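Local coordinates for protein 2-hydroxyisobutyryl-CoA mutase large subunit (Aquincola tertiaricarbonis, PDB 4R3U) that catalyses, together with its small cobalamin-binding subunit, the B12-dependent isomerization of 2-hydroxyisobutyryl-CoA and (S)-3-hydroxybutyryl-CoA, at residues F129-P132 with T133-G136; A210-L213 with K214-A218; T157-D160 with M161-L164; E503-I506 with S507-R510. All blocks are in the same frame, centred on the assembly; numbering follows the deposited sequence.

Interaction 1: residues F129-P132 with T133-G136; sequences FDMP and TLMG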
ATOM      1  N   PHE A 129      -6.902 -27.069  -3.927  1.00 20.45           N
ATOM      2  CA  PHE A 129      -7.364 -28.266  -4.638  1.00 19.97           C
ATOM      3  C   PHE A 129      -8.600 -28.002  -5.482  1.00 25.81           C
ATOM      4  O   PHE A 129      -9.310 -27.018  -5.258  1.00 25.57           O
ATOM      5  CB  PHE A 129      -7.601 -29.406  -3.628  1.00 20.20           C
ATOM      6  CG  PHE A 129      -6.359 -29.707  -2.804  1.00 20.21           C
ATOM      7  CD1 PHE A 129      -5.405 -30.619  -3.257  1.00 21.63           C
ATOM      8  CD2 PHE A 129      -6.117 -29.035  -1.608  1.00 19.45           C
ATOM      9  CE1 PHE A 129      -4.227 -30.846  -2.534  1.00 21.71           C
ATOM     10  CE2 PHE A 129      -4.931 -29.246  -0.901  1.00 21.70           C
ATOM     11  CZ  PHE A 129      -4.003 -30.169  -1.358  1.00 20.63           C
ATOM     12  N   ASP A 130      -8.829 -28.853  -6.491  1.00 23.23           N
ATOM     13  CA  ASP A 130      -9.997 -28.718  -7.324  1.00 22.39           C
ATOM     14  C   ASP A 130     -11.265 -29.179  -6.558  1.00 27.58           C
ATOM     15  O   ASP A 130     -11.163 -29.787  -5.485  1.00 28.03           O
ATOM     16  CB  ASP A 130      -9.804 -29.458  -8.652  1.00 23.79           C
ATOM     17  CG  ASP A 130      -9.629 -30.953  -8.583  1.00 28.01           C
ATOM     18  OD1 ASP A 130      -9.896 -31.534  -7.519  1.00 29.34           O
ATOM     19  OD2 ASP A 130      -9.318 -31.551  -9.618  1.00 34.09           O
ATOM     20  N   MET A 131     -12.433 -28.921  -7.134  1.00 23.36           N
ATOM     21  CA  MET A 131     -13.708 -29.295  -6.552  1.00 23.94           C
ATOM     22  C   MET A 131     -13.858 -30.778  -6.315  1.00 27.44           C
ATOM     23  O   MET A 131     -14.216 -31.120  -5.192  1.00 27.97           O
ATOM     24  CB  MET A 131     -14.883 -28.711  -7.349  1.00 26.48           C
ATOM     25  CG  MET A 131     -14.946 -27.197  -7.343  1.00 28.25           C
ATOM     26  SD  MET A 131     -14.571 -26.434  -5.740  1.00 30.73           S
ATOM     27  CE  MET A 131     -15.953 -26.876  -4.749  1.00 27.14           C
ATOM     28  N   PRO A 132     -13.546 -31.689  -7.280  1.00 22.25           N
ATOM     29  CA  PRO A 132     -13.667 -33.135  -6.976  1.00 21.79           C
ATOM     30  C   PRO A 132     -12.922 -33.539  -5.692  1.00 29.06           C
ATOM     31  O   PRO A 132     -13.520 -34.148  -4.797  1.00 31.71           O
ATOM     32  CB  PRO A 132     -13.095 -33.812  -8.230  1.00 22.38           C
ATOM     33  CG  PRO A 132     -13.365 -32.837  -9.315  1.00 26.71           C
ATOM     34  CD  PRO A 132     -13.166 -31.476  -8.696  1.00 21.90           C
ATOM     35  N   THR A 133     -11.653 -33.114  -5.565  1.00 23.46           N
ATOM     36  CA  THR A 133     -10.770 -33.379  -4.428  1.00 23.20           C
ATOM     37  C   THR A 133     -11.329 -32.807  -3.120  1.00 26.78           C
ATOM     38  O   THR A 133     -11.320 -33.488  -2.093  1.00 27.10           O
ATOM     39  CB  THR A 133      -9.342 -32.893  -4.773  1.00 26.95           C
ATOM     40  OG1 THR A 133      -8.929 -33.534  -5.978  1.00 24.85           O
ATOM     41  CG2 THR A 133      -8.324 -33.155  -3.671  1.00 23.28           C
ATOM     42  N   LEU A 134     -11.818 -31.555  -3.174  1.00 23.27           N
ATOM     43  CA  LEU A 134     -12.418 -30.843  -2.036  1.00 21.97           C
ATOM     44  C   LEU A 134     -13.695 -31.543  -1.548  1.00 27.67           C
ATOM     45  O   LEU A 134     -13.950 -31.618  -0.339  1.00 28.08           O
ATOM     46  CB  LEU A 134     -12.718 -29.389  -2.420  1.00 20.23           C
ATOM     47  CG  LEU A 134     -11.497 -28.439  -2.565  1.00 22.12           C
ATOM     48  CD1 LEU A 134     -11.925 -27.084  -3.145  1.00 20.60           C
ATOM     49  CD2 LEU A 134     -10.728 -28.280  -1.249  1.00 20.29           C
ATOM     50  N   MET A 135     -14.466 -32.077  -2.504  1.00 23.70           N
ATOM     51  CA  MET A 135     -15.746 -32.745  -2.302  1.00 22.73           C
ATOM     52  C   MET A 135     -15.644 -34.264  -2.066  1.00 27.58           C
ATOM     53  O   MET A 135     -16.659 -34.907  -1.837  1.00 27.54           O
ATOM     54  CB  MET A 135     -16.721 -32.381  -3.452  1.00 23.89           C
ATOM     55  CG  MET A 135     -17.014 -30.897  -3.569  1.00 25.14           C
ATOM     56  SD  MET A 135     -17.394 -30.071  -2.005  1.00 28.43           S
ATOM     57  CE  MET A 135     -19.149 -30.506  -1.704  1.00 24.00           C
ATOM     58  N   GLY A 136     -14.431 -34.802  -2.121  1.00 25.70           N
ATOM     59  CA  GLY A 136     -14.155 -36.212  -1.852  1.00 27.31           C
ATOM     60  C   GLY A 136     -14.294 -37.177  -3.009  1.00 32.05           C
ATOM     61  O   GLY A 136     -14.380 -38.389  -2.795  1.00 33.48           O
TER
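Asp130 and Thr133 meet in an N-cap at the start of the short helix 131-135, which follows strand 125-128 of the TIM barrel. Asp130 OD1 lies 3.1 Å from Thr133 N and 2.7 Å from Thr133 OG1, and the two donors reach it from opposite faces of the carboxylate. The amide approaches nearly in line with the C-O bond, whereas the hydroxyl comes in on the syn side, 28° out of plane. Asp130 CG sits between the backbone N and the carbonyl carbon (chi1 63°), which swings the carboxylate forward to the first-turn amide and hydroxyl of Thr133. Gly149 N holds the other oxygen of Asp130, and Ile155 N bonds to Thr133 OG1. With an alanine here, Thr133 N and Gly149 N would probably each lose an acceptor, and the threonine hydroxyl would keep Ile155 N but not its carboxylate partner. The first i to i+4 backbone bond runs from Leu134 N to Asp130 O, 3.0 Å, and the helix ends in a Schellman motif at Gly136 (phi 86°).

Phe129, Met131 and Leu134 belong to the cobalamin pocket, Phe129 O bonding to the cofactor, while Leu26 of the small subunit packs on Met131 and Pro132. The methyl Thr133 CG2 rests 3.8 Å from Phe129 CB, and Met131, bent at chi2 and chi3, brings its SD to 3.8 Å from Leu134 CD1.

Interaction 2: residues A210-L213 with K214-A218; sequences ADIL and KEYMA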
ATOM      1  N   ALA A 210      -8.708 -28.612   7.464  1.00 24.24           N
ATOM      2  CA  ALA A 210      -9.554 -29.553   8.221  1.00 24.21           C
ATOM      3  C   ALA A 210     -10.859 -29.070   8.910  1.00 28.37           C
ATOM      4  O   ALA A 210     -11.788 -29.863   9.064  1.00 28.42           O
ATOM      5  CB  ALA A 210      -8.699 -30.371   9.179  1.00 25.00           C
ATOM      6  N   ASP A 211     -10.920 -27.804   9.335  1.00 26.22           N
ATOM      7  CA  ASP A 211     -12.081 -27.194  10.020  1.00 26.19           C
ATOM      8  C   ASP A 211     -13.372 -27.371   9.247  1.00 25.26           C
ATOM      9  O   ASP A 211     -13.633 -26.647   8.293  1.00 21.52           O
ATOM     10  CB  ASP A 211     -11.834 -25.687  10.324  1.00 26.70           C
ATOM     11  CG  ASP A 211     -12.920 -24.960  11.097  1.00 27.43           C
ATOM     12  OD1 ASP A 211     -13.989 -25.576  11.374  1.00 28.20           O
ATOM     13  OD2 ASP A 211     -12.727 -23.775  11.395  1.00 31.76           O
ATOM     14  N   ILE A 212     -14.187 -28.314   9.702  1.00 23.60           N
ATOM     15  CA  ILE A 212     -15.478 -28.626   9.080  1.00 23.03           C
ATOM     16  C   ILE A 212     -16.637 -27.731   9.537  1.00 25.94           C
ATOM     17  O   ILE A 212     -17.548 -27.473   8.764  1.00 27.17           O
ATOM     18  CB  ILE A 212     -15.786 -30.136   9.145  1.00 26.84           C
ATOM     19  CG1 ILE A 212     -16.743 -30.574   8.037  1.00 26.49           C
ATOM     20  CG2 ILE A 212     -16.244 -30.587  10.554  1.00 30.06           C
ATOM     21  CD1 ILE A 212     -16.118 -30.717   6.686  1.00 26.12           C
ATOM     22  N   LEU A 213     -16.589 -27.227  10.758  1.00 22.01           N
ATOM     23  CA  LEU A 213     -17.655 -26.364  11.273  1.00 21.11           C
ATOM     24  C   LEU A 213     -17.860 -25.117  10.406  1.00 27.73           C
ATOM     25  O   LEU A 213     -19.002 -24.773  10.066  1.00 29.94           O
ATOM     26  CB  LEU A 213     -17.468 -26.071  12.787  1.00 20.24           C
ATOM     27  CG  LEU A 213     -17.450 -27.347  13.725  1.00 22.99           C
ATOM     28  CD1 LEU A 213     -17.044 -27.019  15.129  1.00 23.10           C
ATOM     29  CD2 LEU A 213     -18.762 -28.085  13.730  1.00 20.78           C
ATOM     30  N   LYS A 214     -16.756 -24.549   9.910  1.00 23.11           N
ATOM     31  CA  LYS A 214     -16.798 -23.378   9.055  1.00 22.50           C
ATOM     32  C   LYS A 214     -17.279 -23.716   7.653  1.00 28.18           C
ATOM     33  O   LYS A 214     -17.668 -22.821   6.916  1.00 28.20           O
ATOM     34  CB  LYS A 214     -15.437 -22.643   9.066  1.00 24.72           C
ATOM     35  CG  LYS A 214     -14.279 -23.375   8.420  1.00 21.03           C
ATOM     36  CD  LYS A 214     -14.054 -22.994   6.969  1.00 12.27           C
ATOM     37  CE  LYS A 214     -12.716 -23.526   6.509  1.00 22.47           C
ATOM     38  NZ  LYS A 214     -12.701 -25.012   6.296  1.00 14.37           N
ATOM     39  N   GLU A 215     -17.229 -25.011   7.271  1.00 26.18           N
ATOM     40  CA  GLU A 215     -17.708 -25.517   5.974  1.00 24.65           C
ATOM     41  C   GLU A 215     -19.231 -25.495   5.962  1.00 28.14           C
ATOM     42  O   GLU A 215     -19.823 -25.031   4.994  1.00 27.79           O
ATOM     43  CB  GLU A 215     -17.174 -26.935   5.716  1.00 25.52           C
ATOM     44  CG  GLU A 215     -15.671 -26.982   5.406  1.00 26.70           C
ATOM     45  CD  GLU A 215     -15.239 -26.143   4.221  1.00 24.92           C
ATOM     46  OE1 GLU A 215     -16.037 -26.006   3.274  1.00 28.46           O
ATOM     47  OE2 GLU A 215     -14.149 -25.538   4.279  1.00 36.78           O
ATOM     48  N   TYR A 216     -19.866 -25.926   7.075  1.00 24.16           N
ATOM     49  CA  TYR A 216     -21.329 -25.880   7.207  1.00 24.04           C
ATOM     50  C   TYR A 216     -21.815 -24.430   7.271  1.00 28.09           C
ATOM     51  O   TYR A 216     -22.833 -24.075   6.677  1.00 28.89           O
ATOM     52  CB  TYR A 216     -21.805 -26.676   8.439  1.00 24.81           C
ATOM     53  CG  TYR A 216     -21.472 -28.149   8.364  1.00 25.00           C
ATOM     54  CD1 TYR A 216     -22.093 -28.981   7.436  1.00 26.31           C
ATOM     55  CD2 TYR A 216     -20.547 -28.718   9.233  1.00 25.45           C
ATOM     56  CE1 TYR A 216     -21.767 -30.337   7.346  1.00 28.13           C
ATOM     57  CE2 TYR A 216     -20.223 -30.075   9.160  1.00 26.44           C
ATOM     58  CZ  TYR A 216     -20.825 -30.879   8.208  1.00 31.07           C
ATOM     59  OH  TYR A 216     -20.493 -32.213   8.125  1.00 26.66           O
ATOM     60  N   MET A 217     -21.050 -23.601   7.981  1.00 23.65           N
ATOM     61  CA  MET A 217     -21.282 -22.189   8.210  1.00 20.97           C
ATOM     62  C   MET A 217     -21.047 -21.362   6.926  1.00 24.73           C
ATOM     63  O   MET A 217     -21.856 -20.479   6.605  1.00 25.94           O
ATOM     64  CB  MET A 217     -20.273 -21.700   9.272  1.00 21.62           C
ATOM     65  CG  MET A 217     -20.654 -21.938  10.687  1.00 24.29           C
ATOM     66  SD  MET A 217     -19.594 -20.884  11.719  1.00 26.91           S
ATOM     67  CE  MET A 217     -19.947 -21.581  13.304  1.00 25.58           C
ATOM     68  N   ALA A 218     -19.909 -21.587   6.241  1.00 19.51           N
ATOM     69  CA  ALA A 218     -19.498 -20.732   5.126  1.00 19.32           C
ATOM     70  C   ALA A 218     -18.894 -21.335   3.865  1.00 22.45           C
ATOM     71  O   ALA A 218     -19.279 -20.892   2.806  1.00 20.68           O
ATOM     72  CB  ALA A 218     -18.591 -19.615   5.641  1.00 19.62           C
TER
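Ile212 O accepts from both Glu215 N, at 2.9 Å, and Tyr216 N where the chain turns from strand 206-208 into helix 213-219, which widens to a pi-type turn at 215-218. The amide Lys214 N reaches Asp211 OD1 over 3.3 Å from above the carboxylate plane, a capping bond, and the two oxygens of this carboxylate are also held by Tyr278 and Ser253. The lysine side chain then doubles back on the same residue: with CG between the backbone N and the carbonyl carbon (chi1 68°) and further bends at chi2 and chi4, it crosses the carboxylate obliquely, CG 3.4 Å from Asp211 OD2, and sets NZ 2.7 Å from Asp211 O, in the carbonyl plane. From there NZ also forms a salt bridge with the neighbouring carboxylate, 2.5 Å to Glu215 OE2 on its anti side, and a hydrogen bond to Asn180.

Farther along, Tyr216 swings its ring obliquely past Ile212, whose CG1 is 3.7 Å from Tyr216 CE2; the phenol oxygen bonds to Tyr224 O.

All these groups are buried, and the lysine side chain lies about 3 Å from those of Gln209 and His256, which bind 3-hydroxybutanoyl-CoA. The lysine charge is thus probably balanced by Glu215, while the carbonyl of Asp211 and the amide oxygen of Asn180 probably help offset the cost of burying the Lys214-Glu215 pair.

Interaction 3: residues T157-D160 with M161-L164; sequences TLAD and MEAL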
ATOM      1  N   THR A 157      -4.861 -39.985  -5.625  1.00 33.21           N
ATOM      2  CA  THR A 157      -3.917 -41.005  -5.124  1.00 33.25           C
ATOM      3  C   THR A 157      -2.627 -40.382  -4.509  1.00 34.15           C
ATOM      4  O   THR A 157      -2.313 -39.210  -4.734  1.00 31.38           O
ATOM      5  CB  THR A 157      -3.527 -41.927  -6.303  1.00 38.26           C
ATOM      6  OG1 THR A 157      -2.806 -41.166  -7.279  1.00 38.25           O
ATOM      7  CG2 THR A 157      -4.724 -42.578  -6.971  1.00 34.22           C
ATOM      8  N   LEU A 158      -1.886 -41.189  -3.747  1.00 31.70           N
ATOM      9  CA  LEU A 158      -0.607 -40.816  -3.146  1.00 31.69           C
ATOM     10  C   LEU A 158       0.401 -40.534  -4.284  1.00 38.92           C
ATOM     11  O   LEU A 158       1.239 -39.630  -4.154  1.00 39.59           O
ATOM     12  CB  LEU A 158      -0.127 -41.946  -2.233  1.00 32.92           C
ATOM     13  CG  LEU A 158       1.329 -41.971  -1.755  1.00 36.59           C
ATOM     14  CD1 LEU A 158       1.675 -40.732  -0.924  1.00 34.87           C
ATOM     15  CD2 LEU A 158       1.580 -43.232  -0.945  1.00 38.76           C
ATOM     16  N   ALA A 159       0.267 -41.272  -5.416  1.00 35.45           N
ATOM     17  CA  ALA A 159       1.050 -41.107  -6.636  1.00 34.61           C
ATOM     18  C   ALA A 159       1.004 -39.653  -7.131  1.00 37.24           C
ATOM     19  O   ALA A 159       2.039 -39.124  -7.535  1.00 36.66           O
ATOM     20  CB  ALA A 159       0.526 -42.036  -7.710  1.00 35.48           C
ATOM     21  N   ASP A 160      -0.183 -38.994  -7.066  1.00 33.06           N
ATOM     22  CA  ASP A 160      -0.386 -37.600  -7.479  1.00 30.43           C
ATOM     23  C   ASP A 160       0.342 -36.662  -6.523  1.00 37.37           C
ATOM     24  O   ASP A 160       0.817 -35.584  -6.942  1.00 38.38           O
ATOM     25  CB  ASP A 160      -1.871 -37.203  -7.448  1.00 29.69           C
ATOM     26  CG  ASP A 160      -2.846 -37.963  -8.313  1.00 38.66           C
ATOM     27  OD1 ASP A 160      -2.422 -38.514  -9.353  1.00 38.13           O
ATOM     28  OD2 ASP A 160      -4.058 -37.921  -8.008  1.00 46.68           O
ATOM     29  N   MET A 161       0.335 -37.010  -5.216  1.00 33.39           N
ATOM     30  CA  MET A 161       1.026 -36.186  -4.214  1.00 33.10           C
ATOM     31  C   MET A 161       2.567 -36.238  -4.423  1.00 38.38           C
ATOM     32  O   MET A 161       3.246 -35.242  -4.169  1.00 39.10           O
ATOM     33  CB  MET A 161       0.644 -36.583  -2.773  1.00 34.92           C
ATOM     34  CG  MET A 161       1.136 -35.579  -1.738  1.00 36.05           C
ATOM     35  SD  MET A 161       0.487 -35.837  -0.080  1.00 38.77           S
ATOM     36  CE  MET A 161      -1.277 -35.306  -0.350  1.00 34.95           C
ATOM     37  N   GLU A 162       3.094 -37.375  -4.908  1.00 33.84           N
ATOM     38  CA  GLU A 162       4.507 -37.554  -5.198  1.00 33.73           C
ATOM     39  C   GLU A 162       4.865 -36.600  -6.319  1.00 38.08           C
ATOM     40  O   GLU A 162       5.888 -35.921  -6.216  1.00 38.37           O
ATOM     41  CB  GLU A 162       4.802 -39.010  -5.589  1.00 36.10           C
ATOM     42  CG  GLU A 162       4.611 -39.973  -4.429  1.00 46.18           C
ATOM     43  CD  GLU A 162       4.555 -41.456  -4.742  1.00 64.33           C
ATOM     44  OE1 GLU A 162       4.387 -41.824  -5.927  1.00 70.50           O
ATOM     45  OE2 GLU A 162       4.635 -42.252  -3.782  1.00 50.29           O
ATOM     46  N   ALA A 163       3.970 -36.477  -7.346  1.00 34.50           N
ATOM     47  CA  ALA A 163       4.100 -35.550  -8.488  1.00 33.34           C
ATOM     48  C   ALA A 163       4.032 -34.126  -7.994  1.00 37.86           C
ATOM     49  O   ALA A 163       4.851 -33.311  -8.413  1.00 39.13           O
ATOM     50  CB  ALA A 163       3.003 -35.792  -9.516  1.00 33.41           C
ATOM     51  N   LEU A 164       3.098 -33.846  -7.059  1.00 33.78           N
ATOM     52  CA  LEU A 164       2.877 -32.543  -6.434  1.00 33.45           C
ATOM     53  C   LEU A 164       4.082 -32.001  -5.683  1.00 37.06           C
ATOM     54  O   LEU A 164       4.375 -30.815  -5.781  1.00 37.77           O
ATOM     55  CB  LEU A 164       1.654 -32.596  -5.485  1.00 33.27           C
ATOM     56  CG  LEU A 164       1.309 -31.297  -4.711  1.00 36.41           C
ATOM     57  CD1 LEU A 164       0.623 -30.307  -5.601  1.00 36.51           C
ATOM     58  CD2 LEU A 164       0.455 -31.583  -3.511  1.00 36.49           C
TER
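Leu158 and Glu162, one turn apart on helix 158-164, cross obliquely, the acid extended beyond CG and laid back over the preceding turn. Its CG is beside the backbone N (chi1 -67°), which directs the chain toward the start of the helix: Glu162 CG lies 3.4 Å from Leu158 O, and the carboxylate straddles two residues, OE2 3.9 Å from Leu158 CG and OE1 3.5 Å from Ala159 CA. Glu162 OE2 also has a salt-bridge partner, Lys196 on helix 183-196. A leucine in its place would probably leave the ammonium of Lys196 without its mate.

Met161 points its long chain in another direction, with CG anti to the backbone N (chi1 -169°), and packs on Leu186 and Met189 of helix 183-196. Beneath these side chains runs the regular backbone pattern, including Glu162 N to Leu158 O at 3.0 Å and Leu164 N to Asp160 O at 2.9 Å.

Asp160 turns to the helix start. Its OD2 receives Thr157 N at 3.3 Å from above the carboxylate plane and also Asp156 N, while Thr157 OG1 takes Asp160 N in a weak return bond of 3.4 Å. This reciprocal pair is a capping box, a common motif at the N-terminus of alpha helices.

Interaction 4: residues E503-I506 with S507-R510; sequences ERQI and SRTR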
ATOM      1  N   GLU A 503      -7.892 -36.188 -19.005  1.00 39.08           N
ATOM      2  CA  GLU A 503      -7.283 -37.354 -19.637  1.00 40.30           C
ATOM      3  C   GLU A 503      -6.014 -37.816 -18.882  1.00 42.28           C
ATOM      4  O   GLU A 503      -5.905 -38.992 -18.531  1.00 41.54           O
ATOM      5  CB  GLU A 503      -6.974 -37.029 -21.116  1.00 43.46           C
ATOM      6  CG  GLU A 503      -6.412 -38.181 -21.948  1.00 62.13           C
ATOM      7  CD  GLU A 503      -4.898 -38.181 -22.111  1.00105.44           C
ATOM      8  OE1 GLU A 503      -4.327 -37.101 -22.398  1.00113.99           O
ATOM      9  OE2 GLU A 503      -4.283 -39.265 -21.958  1.00101.70           O
ATOM     10  N   ARG A 504      -5.090 -36.861 -18.600  1.00 38.70           N
ATOM     11  CA  ARG A 504      -3.815 -37.087 -17.918  1.00 37.73           C
ATOM     12  C   ARG A 504      -3.991 -37.635 -16.485  1.00 45.03           C
ATOM     13  O   ARG A 504      -3.322 -38.591 -16.091  1.00 45.79           O
ATOM     14  CB  ARG A 504      -2.984 -35.803 -17.916  1.00 30.14           C
ATOM     15  CG  ARG A 504      -2.307 -35.497 -19.254  1.00 30.93           C
ATOM     16  CD  ARG A 504      -1.207 -34.420 -19.140  1.00 29.32           C
ATOM     17  NE  ARG A 504      -1.737 -33.078 -18.889  1.00 23.53           N
ATOM     18  CZ  ARG A 504      -1.716 -32.435 -17.722  1.00 36.18           C
ATOM     19  NH1 ARG A 504      -1.120 -32.977 -16.671  1.00 31.10           N
ATOM     20  NH2 ARG A 504      -2.268 -31.230 -17.607  1.00 23.33           N
ATOM     21  N   GLN A 505      -4.917 -37.031 -15.734  1.00 42.03           N
ATOM     22  CA  GLN A 505      -5.245 -37.370 -14.354  1.00 40.73           C
ATOM     23  C   GLN A 505      -5.915 -38.739 -14.227  1.00 43.03           C
ATOM     24  O   GLN A 505      -5.454 -39.532 -13.401  1.00 43.50           O
ATOM     25  CB  GLN A 505      -6.077 -36.238 -13.716  1.00 40.39           C
ATOM     26  CG  GLN A 505      -6.469 -36.440 -12.268  1.00 46.03           C
ATOM     27  CD  GLN A 505      -5.338 -36.496 -11.280  1.00 50.95           C
ATOM     28  OE1 GLN A 505      -4.282 -35.864 -11.441  1.00 43.95           O
ATOM     29  NE2 GLN A 505      -5.584 -37.210 -10.197  1.00 36.64           N
ATOM     30  N   ILE A 506      -6.948 -39.040 -15.052  1.00 37.77           N
ATOM     31  CA  ILE A 506      -7.651 -40.343 -15.035  1.00 38.08           C
ATOM     32  C   ILE A 506      -6.672 -41.488 -15.343  1.00 42.53           C
ATOM     33  O   ILE A 506      -6.688 -42.518 -14.658  1.00 42.11           O
ATOM     34  CB  ILE A 506      -8.890 -40.401 -15.969  1.00 41.78           C
ATOM     35  CG1 ILE A 506      -9.705 -39.072 -16.066  1.00 40.83           C
ATOM     36  CG2 ILE A 506      -9.784 -41.621 -15.710  1.00 43.78           C
ATOM     37  CD1 ILE A 506     -10.430 -38.594 -14.934  1.00 42.29           C
ATOM     38  N   SER A 507      -5.786 -41.274 -16.339  1.00 39.64           N
ATOM     39  CA  SER A 507      -4.752 -42.218 -16.768  1.00 39.56           C
ATOM     40  C   SER A 507      -3.988 -42.763 -15.573  1.00 41.86           C
ATOM     41  O   SER A 507      -3.844 -43.984 -15.464  1.00 43.89           O
ATOM     42  CB  SER A 507      -3.784 -41.539 -17.728  1.00 43.95           C
ATOM     43  OG  SER A 507      -4.426 -41.215 -18.947  1.00 60.32           O
ATOM     44  N   ARG A 508      -3.520 -41.855 -14.670  1.00 34.91           N
ATOM     45  CA  ARG A 508      -2.779 -42.195 -13.454  1.00 34.35           C
ATOM     46  C   ARG A 508      -3.649 -42.889 -12.417  1.00 38.36           C
ATOM     47  O   ARG A 508      -3.204 -43.885 -11.845  1.00 38.99           O
ATOM     48  CB  ARG A 508      -2.109 -40.957 -12.853  1.00 33.02           C
ATOM     49  CG  ARG A 508      -1.290 -41.236 -11.585  1.00 34.07           C
ATOM     50  CD  ARG A 508      -0.084 -40.350 -11.482  1.00 36.86           C
ATOM     51  NE  ARG A 508      -0.488 -38.957 -11.342  1.00 39.10           N
ATOM     52  CZ  ARG A 508       0.248 -37.923 -11.709  1.00 48.84           C
ATOM     53  NH1 ARG A 508      -0.222 -36.688 -11.581  1.00 37.64           N
ATOM     54  NH2 ARG A 508       1.447 -38.112 -12.236  1.00 43.94           N
ATOM     55  N   THR A 509      -4.870 -42.370 -12.169  1.00 34.74           N
ATOM     56  CA  THR A 509      -5.823 -42.942 -11.207  1.00 35.13           C
ATOM     57  C   THR A 509      -6.164 -44.381 -11.596  1.00 43.77           C
ATOM     58  O   THR A 509      -6.120 -45.262 -10.728  1.00 44.89           O
ATOM     59  CB  THR A 509      -7.035 -42.001 -10.977  1.00 36.41           C
ATOM     60  OG1 THR A 509      -6.545 -40.792 -10.408  1.00 33.45           O
ATOM     61  CG2 THR A 509      -8.054 -42.573 -10.004  1.00 31.80           C
ATOM     62  N   ARG A 510      -6.437 -44.624 -12.916  1.00 40.50           N
ATOM     63  CA  ARG A 510      -6.772 -45.942 -13.487  1.00 40.90           C
ATOM     64  C   ARG A 510      -5.621 -46.940 -13.307  1.00 45.04           C
ATOM     65  O   ARG A 510      -5.870 -48.124 -13.020  1.00 46.88           O
ATOM     66  CB  ARG A 510      -7.129 -45.836 -14.989  1.00 40.07           C
ATOM     67  CG  ARG A 510      -8.506 -45.246 -15.296  1.00 46.94           C
ATOM     68  CD  ARG A 510      -8.865 -45.395 -16.768  1.00 57.57           C
ATOM     69  NE  ARG A 510     -10.085 -44.660 -17.109  1.00 73.54           N
ATOM     70  CZ  ARG A 510     -10.501 -44.409 -18.353  1.00 96.25           C
ATOM     71  NH1 ARG A 510      -9.779 -44.805 -19.397  1.00 88.21           N
ATOM     72  NH2 ARG A 510     -11.628 -43.737 -18.560  1.00 81.25           N
TER
HETATM   73  O   HOH W   1      -2.400 -35.044 -10.003  1.00 29.85           O
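Ser507 has its OG beside the backbone N (chi1 -67°), a rotation that carries the hydroxyl back along helix 501-515 to the carbonyl of Glu503, while Gln505, with CG anti to the backbone N (chi1 -179°) and a bend at chi2, turns its amide toward Arg508 and Thr509. Glu503 O is consequently gripped twice by one residue: Ser507 N donates over 3.2 Å and Ser507 OG over 2.7 Å, from opposite faces of the carbonyl plane. The hydroxyl thereby satisfies itself on the helix backbone, an intrahelical bond common for serine.

On another face of the helix, the amide of Gln505 and the guanidinium of Arg508 stand 72° apart and are joined through a water rather than directly. The water donates to Gln505 OE1 at 2.5 Å and accepts from Arg508 NH1 at 3.2 Å, lying in the guanidinium plane at its edge. On the outer side Ile506 CG2 comes within 3.4 Å of Arg510 NE, the arginine chain stretched from CG to NE across the isoleucine methyl. The bond from Arg510 N to Ile506 O, 2.7 Å, runs under this pair.

The inward residues connect the helix to its surroundings. Gln505 NE2 bonds to Asp160 on helix 158-164 and to Asp156 just ahead of it, Thr509 OG1 to Asp156, and Arg508 to Asp160 and to Glu108 at the start of helix 107-119. Arg504 is held by Asp109 and Asp498, whereas Glu503, Ser507 and Arg510 line the solvent side, away from the substrate and cofactor sites.

All four are single-turn contacts, yet their chemistry follows depth. Interactions 1 and 2 lie in the buried core, each in the stretch following a barrel strand, with nearest atoms about 7 Å apart; both use an aspartate cap and border cobalamin, but interaction 2 adds a buried ion pair. Interactions 3 and 4 lie farther out, on helices that touch: Asp160 OD1 forms a salt bridge with Arg508 NE at 2.8 Å, and Asp160 OD2 probably accepts from Gln505 NE2 at 2.8 Å. The aspartate of the capping box in 157-164 is thereby tied to 503-510, the most exposed of the four, where water and charged chains replace apolar packing.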